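Local coordinates for protein FprA (Mycobacterium tuberculosis, PDB 1LQT) that catalyses electron transfer between NADPH and ferredoxin using a bound FAD, and may supply electrons to P450 systems, at residues A[112-122]-A[275-284]. Numbering follows the deposited sequence.
Sequences LNIPGEDLPGS and PIEIKGKRKV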
ATOM      1  N   LEU A 112      -3.794   2.499 -16.600  1.00 10.17           N
ATOM      2  CA  LEU A 112      -3.785   3.658 -17.477  1.00 10.52           C
ATOM      3  C   LEU A 112      -4.840   3.580 -18.578  1.00 10.57           C
ATOM      4  O   LEU A 112      -5.275   4.599 -19.100  1.00 11.20           O
ATOM      5  CB  LEU A 112      -2.416   3.767 -18.150  1.00 10.60           C
ATOM      6  CG  LEU A 112      -1.237   3.965 -17.215  1.00 11.53           C
ATOM      7  CD1 LEU A 112       0.051   3.773 -17.978  1.00 11.82           C
ATOM      8  CD2 LEU A 112      -1.283   5.297 -16.556  1.00 12.97           C
ATOM      9  N   ASN A 113      -5.174   2.360 -18.975  1.00 10.73           N
ATOM     10  CA  ASN A 113      -6.076   2.129 -20.098  1.00 11.70           C
ATOM     11  C   ASN A 113      -5.568   2.746 -21.402  1.00 11.86           C
ATOM     12  O   ASN A 113      -6.253   3.515 -22.057  1.00 12.69           O
ATOM     13  CB  ASN A 113      -7.491   2.571 -19.778  1.00 12.67           C
ATOM     14  CG  ASN A 113      -8.011   1.928 -18.538  1.00 16.14           C
ATOM     15  OD1 ASN A 113      -7.908   0.710 -18.362  1.00 18.00           O
ATOM     16  ND2 ASN A 113      -8.502   2.747 -17.629  1.00 20.95           N
ATOM     17  N   ILE A 114      -4.345   2.363 -21.772  1.00 11.22           N
ATOM     18  CA  ILE A 114      -3.737   2.814 -23.014  1.00 11.24           C
ATOM     19  C   ILE A 114      -3.192   1.609 -23.768  1.00 11.16           C
ATOM     20  O   ILE A 114      -2.893   0.576 -23.177  1.00 11.56           O
ATOM     21  CB  ILE A 114      -2.624   3.855 -22.756  1.00 11.30           C
ATOM     22  CG1 ILE A 114      -1.417   3.262 -22.010  1.00 10.67           C
ATOM     23  CG2 ILE A 114      -3.163   5.090 -22.114  1.00 11.32           C
ATOM     24  CD1 ILE A 114      -0.297   4.236 -21.850  1.00 11.18           C
ATOM     25  N   PRO A 115      -3.053   1.738 -25.084  1.00 12.05           N
ATOM     26  CA  PRO A 115      -2.519   0.639 -25.874  1.00 12.96           C
ATOM     27  C   PRO A 115      -1.104   0.317 -25.446  1.00 12.61           C
ATOM     28  O   PRO A 115      -0.314   1.213 -25.162  1.00 12.45           O
ATOM     29  CB  PRO A 115      -2.575   1.160 -27.318  1.00 13.65           C
ATOM     30  CG  PRO A 115      -3.561   2.263 -27.294  1.00 15.30           C
ATOM     31  CD  PRO A 115      -3.485   2.863 -25.927  1.00 12.62           C
ATOM     32  N   GLY A 116      -0.797  -0.972 -25.395  1.00 12.62           N
ATOM     33  CA  GLY A 116       0.511  -1.448 -25.020  1.00 12.79           C
ATOM     34  C   GLY A 116       0.719  -1.668 -23.546  1.00 11.50           C
ATOM     35  O   GLY A 116       1.776  -2.134 -23.145  1.00 12.57           O
ATOM     36  N   GLU A 117      -0.267  -1.329 -22.718  1.00 11.89           N
ATOM     37  CA  GLU A 117      -0.112  -1.439 -21.286  1.00 11.45           C
ATOM     38  C   GLU A 117       0.171  -2.866 -20.812  1.00 11.71           C
ATOM     39  O   GLU A 117       0.763  -3.040 -19.765  1.00 11.79           O
ATOM     40  CB  GLU A 117      -1.351  -0.881 -20.621  1.00 12.32           C
ATOM     41  CG  GLU A 117      -1.286  -0.806 -19.112  1.00 13.06           C
ATOM     42  CD  GLU A 117      -2.419   0.002 -18.512  1.00 11.48           C
ATOM     43  OE1 GLU A 117      -3.489   0.186 -19.172  1.00 12.89           O
ATOM     44  OE2 GLU A 117      -2.221   0.421 -17.374  1.00 11.83           O
ATOM     45  N   ASP A 118      -0.253  -3.852 -21.599  1.00 13.46           N
ATOM     46  CA  ASP A 118      -0.034  -5.244 -21.257  1.00 14.70           C
ATOM     47  C   ASP A 118       1.277  -5.817 -21.767  1.00 14.51           C
ATOM     48  O   ASP A 118       1.543  -6.987 -21.565  1.00 15.83           O
ATOM     49  CB  ASP A 118      -1.183  -6.089 -21.812  1.00 16.87           C
ATOM     50  CG  ASP A 118      -1.428  -5.861 -23.338  1.00 23.31           C
ATOM     51  OD1 ASP A 118      -1.052  -4.788 -23.958  1.00 26.38           O
ATOM     52  OD2 ASP A 118      -2.053  -6.740 -24.008  1.00 31.00           O
ATOM     53  N   LEU A 119       2.108  -5.039 -22.447  1.00 13.58           N
ATOM     54  CA  LEU A 119       3.387  -5.577 -22.901  1.00 13.14           C
ATOM     55  C   LEU A 119       4.276  -5.959 -21.739  1.00 12.77           C
ATOM     56  O   LEU A 119       4.305  -5.276 -20.724  1.00 12.90           O
ATOM     57  CB  LEU A 119       4.128  -4.538 -23.734  1.00 13.56           C
ATOM     58  CG  LEU A 119       3.643  -4.341 -25.153  1.00 14.86           C
ATOM     59  CD1 LEU A 119       4.229  -3.054 -25.719  1.00 14.75           C
ATOM     60  CD2 LEU A 119       4.013  -5.524 -26.025  1.00 16.50           C
ATOM     61  N   PRO A 120       5.034  -7.045 -21.902  1.00 13.47           N
ATOM     62  CA  PRO A 120       6.069  -7.331 -20.933  1.00 13.34           C
ATOM     63  C   PRO A 120       6.949  -6.090 -20.761  1.00 12.24           C
ATOM     64  O   PRO A 120       7.328  -5.473 -21.743  1.00 13.07           O
ATOM     65  CB  PRO A 120       6.839  -8.479 -21.583  1.00 14.00           C
ATOM     66  CG  PRO A 120       5.781  -9.180 -22.356  1.00 15.32           C
ATOM     67  CD  PRO A 120       4.964  -8.078 -22.958  1.00 14.54           C
ATOM     68  N   GLY A 121       7.252  -5.750 -19.531  1.00 11.74           N
ATOM     69  CA  GLY A 121       7.985  -4.530 -19.232  1.00 11.46           C
ATOM     70  C   GLY A 121       7.101  -3.382 -18.780  1.00 10.35           C
ATOM     71  O   GLY A 121       7.624  -2.356 -18.400  1.00 10.84           O
ATOM     72  N   SER A 122       5.784  -3.527 -18.892  1.00 10.27           N
ATOM     73  CA  SER A 122       4.812  -2.538 -18.421  1.00 10.14           C
ATOM     74  C   SER A 122       4.068  -3.141 -17.240  1.00 10.17           C
ATOM     75  O   SER A 122       3.344  -4.107 -17.406  1.00 11.00           O
ATOM     76  CB  SER A 122       3.830  -2.194 -19.525  1.00 10.19           C
ATOM     77  OG  SER A 122       2.768  -1.397 -19.032  1.00 10.35           O
ATOM     78  N   PRO A 275       1.082   9.505 -20.554  1.00  9.25           N
ATOM     79  CA  PRO A 275       1.412   8.387 -21.428  1.00  9.35           C
ATOM     80  C   PRO A 275       0.242   8.111 -22.359  1.00  9.81           C
ATOM     81  O   PRO A 275      -0.889   7.944 -21.922  1.00 10.28           O
ATOM     82  CB  PRO A 275       1.634   7.239 -20.476  1.00  9.66           C
ATOM     83  CG  PRO A 275       0.702   7.533 -19.317  1.00 10.18           C
ATOM     84  CD  PRO A 275       0.712   9.044 -19.201  1.00  9.58           C
ATOM     85  N   ILE A 276       0.512   8.059 -23.653  1.00  9.94           N
ATOM     86  CA  ILE A 276      -0.510   7.837 -24.659  1.00 10.06           C
ATOM     87  C   ILE A 276      -0.544   6.401 -25.153  1.00 10.59           C
ATOM     88  O   ILE A 276      -1.610   5.822 -25.360  1.00 11.27           O
ATOM     89  CB  ILE A 276      -0.276   8.810 -25.852  1.00 10.59           C
ATOM     90  CG1 ILE A 276      -0.196  10.267 -25.394  1.00 11.15           C
ATOM     91  CG2 ILE A 276      -1.333   8.631 -26.936  1.00 12.70           C
ATOM     92  CD1 ILE A 276      -1.458  10.790 -24.731  1.00 12.54           C
ATOM     93  N   GLU A 277       0.624   5.815 -25.361  1.00 11.25           N
ATOM     94  CA  GLU A 277       0.741   4.463 -25.853  1.00 11.70           C
ATOM     95  C   GLU A 277       2.097   3.933 -25.470  1.00 10.92           C
ATOM     96  O   GLU A 277       3.069   4.690 -25.415  1.00 11.91           O
ATOM     97  CB  GLU A 277       0.591   4.454 -27.379  1.00 13.80           C
ATOM     98  CG  GLU A 277       0.721   3.086 -28.005  1.00 16.68           C
ATOM     99  CD  GLU A 277       0.361   3.020 -29.473  1.00 21.50           C
ATOM    100  OE1 GLU A 277       0.132   4.090 -30.060  1.00 24.70           O
ATOM    101  OE2 GLU A 277       0.323   1.886 -30.019  1.00 23.47           O
ATOM    102  N   ILE A 278       2.175   2.639 -25.214  1.00 10.83           N
ATOM    103  CA  ILE A 278       3.426   1.961 -24.937  1.00 11.25           C
ATOM    104  C   ILE A 278       3.666   1.020 -26.113  1.00 11.55           C
ATOM    105  O   ILE A 278       2.750   0.319 -26.541  1.00 12.23           O
ATOM    106  CB  ILE A 278       3.314   1.192 -23.620  1.00 11.70           C
ATOM    107  CG1 ILE A 278       3.073   2.170 -22.467  1.00 10.92           C
ATOM    108  CG2 ILE A 278       4.563   0.354 -23.362  1.00 14.29           C
ATOM    109  CD1 ILE A 278       2.632   1.532 -21.174  1.00 13.33           C
ATOM    110  N   LYS A 279       4.874   1.042 -26.681  1.00 12.32           N
ATOM    111  CA  LYS A 279       5.147   0.315 -27.937  1.00 12.94           C
ATOM    112  C   LYS A 279       6.344  -0.583 -27.822  1.00 12.67           C
ATOM    113  O   LYS A 279       7.229  -0.377 -27.001  1.00 12.88           O
ATOM    114  CB  LYS A 279       5.401   1.321 -29.076  1.00 13.82           C
ATOM    115  CG  LYS A 279       4.228   2.272 -29.388  1.00 16.45           C
ATOM    116  CD  LYS A 279       4.573   3.175 -30.583  1.00 19.97           C
ATOM    117  CE  LYS A 279       3.420   3.913 -31.224  1.00 24.50           C
ATOM    118  NZ  LYS A 279       3.907   4.687 -32.431  1.00 28.43           N
ATOM    119  N   GLY A 280       6.363  -1.582 -28.683  1.00 14.93           N
ATOM    120  CA  GLY A 280       7.484  -2.489 -28.770  1.00 16.21           C
ATOM    121  C   GLY A 280       7.066  -3.779 -29.397  1.00 18.70           C
ATOM    122  O   GLY A 280       5.881  -4.072 -29.484  1.00 19.20           O
ATOM    123  N   LYS A 281       8.092  -4.500 -29.853  1.00 21.30           N
ATOM    124  CA  LYS A 281       8.004  -5.818 -30.443  1.00 23.24           C
ATOM    125  C   LYS A 281       8.177  -6.782 -29.299  1.00 23.09           C
ATOM    126  O   LYS A 281       9.288  -7.047 -28.824  1.00 24.71           O
ATOM    127  CB  LYS A 281       9.131  -6.007 -31.473  1.00 24.50           C
ATOM    128  CG  LYS A 281       9.280  -7.391 -32.087  1.00 27.07           C
ATOM    129  CD  LYS A 281      10.585  -7.521 -32.918  1.00 30.09           C
ATOM    130  CE  LYS A 281      10.968  -8.999 -33.117  1.00 31.59           C
ATOM    131  NZ  LYS A 281      12.212  -9.325 -33.950  1.00 31.60           N
ATOM    132  N   ARG A 282       7.037  -7.266 -28.855  1.00 21.48           N
ATOM    133  CA  ARG A 282       6.938  -8.253 -27.793  1.00 21.17           C
ATOM    134  C   ARG A 282       7.313  -7.808 -26.382  1.00 18.75           C
ATOM    135  O   ARG A 282       7.153  -8.571 -25.441  1.00 19.81           O
ATOM    136  CB  ARG A 282       7.741  -9.513 -28.160  1.00 22.17           C
ATOM    137  CG  ARG A 282       7.454 -10.027 -29.562  1.00 26.14           C
ATOM    138  CD  ARG A 282       7.971 -11.440 -29.803  1.00 30.65           C
ATOM    139  NE  ARG A 282       9.422 -11.504 -29.642  1.00 34.06           N
ATOM    140  CZ  ARG A 282      10.282 -11.536 -30.653  1.00 36.67           C
ATOM    141  NH1 ARG A 282       9.841 -11.523 -31.903  1.00 37.88           N
ATOM    142  NH2 ARG A 282      11.586 -11.584 -30.413  1.00 38.23           N
ATOM    143  N   LYS A 283       7.799  -6.578 -26.222  1.00 16.98           N
ATOM    144  CA  LYS A 283       8.120  -6.030 -24.905  1.00 15.37           C
ATOM    145  C   LYS A 283       8.198  -4.530 -25.065  1.00 13.89           C
ATOM    146  O   LYS A 283       8.263  -4.018 -26.174  1.00 14.46           O
ATOM    147  CB  LYS A 283       9.456  -6.538 -24.394  1.00 16.64           C
ATOM    148  CG  LYS A 283      10.627  -6.140 -25.300  1.00 19.70           C
ATOM    149  CD  LYS A 283      11.943  -6.746 -24.838  1.00 24.66           C
ATOM    150  CE  LYS A 283      13.123  -6.316 -25.712  1.00 26.79           C
ATOM    151  NZ  LYS A 283      14.442  -6.722 -25.080  1.00 30.99           N
ATOM    152  N   VAL A 284       8.201  -3.824 -23.950  1.00 12.20           N
ATOM    153  CA  VAL A 284       8.301  -2.383 -23.991  1.00 11.26           C
ATOM    154  C   VAL A 284       9.638  -1.960 -24.577  1.00 10.95           C
ATOM    155  O   VAL A 284      10.699  -2.389 -24.106  1.00 11.49           O
ATOM    156  CB  VAL A 284       8.161  -1.800 -22.584  1.00 11.15           C
ATOM    157  CG1 VAL A 284       8.403  -0.308 -22.586  1.00 12.05           C
ATOM    158  CG2 VAL A 284       6.805  -2.098 -21.995  1.00 11.35           C
TER
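Apolar side chains and two backbone hydrogen bonds join the turn-rich loop 112-122, which leads into edge strand 122-124 of the six-stranded parallel sheet, to the outer strand 273-279 of a three-stranded antiparallel sheet and the turn that follows it. Ile-278 sits at the middle of the interface. Its CG1 lies 4.0 Å from Ile-114 CD1, CG2 rests near Leu-119 CD1, and CD1 reaches the Ser-122 hydroxyl. Ile-114 crosses the ring of Pro-275 at about a right angle, with CD1 3.8 Å from Pro-275 CB, while its CB comes within 3.4 Å of Ile-276 O. With CG anti to its carbonyl carbon (chi1 -77°), Leu-119 straddles the turn: CD1 lies against the peptide between Lys-279 and Gly-280, and CD2 against that between Arg-282 and Lys-283.

The backbone carbonyls of Pro-115 and Pro-120 accept the two bonds. Ile-278 N gives a nearly straight bond to Pro-115 O (2.9 Å, 176° at the hydrogen), and Val-284 N bonds to Pro-120 O at 2.9 Å. Between them, Gly-116 CA makes a close CH...O contact with Ile-278 O at 3.2 Å.

Away from this face, Glu-117 ties the loop to itself at both ends: its carboxylate OE2 accepts a bond from Leu-112 N at 2.7 Å, and its backbone O accepts one from the Ser-122 hydroxyl.

Leu-112 also lies close to the bound 4-oxo-NADP derivative. Strand 286-296 flanks 273-279 through backbone bonds between Val-288 and both Ile-276 and Glu-277, which form a classic beta bulge, while Val-318 of strand 317-320 packs on Ile-278 and Val-284, and Ile-153 of strand 149-153 touches Leu-112 and Pro-275.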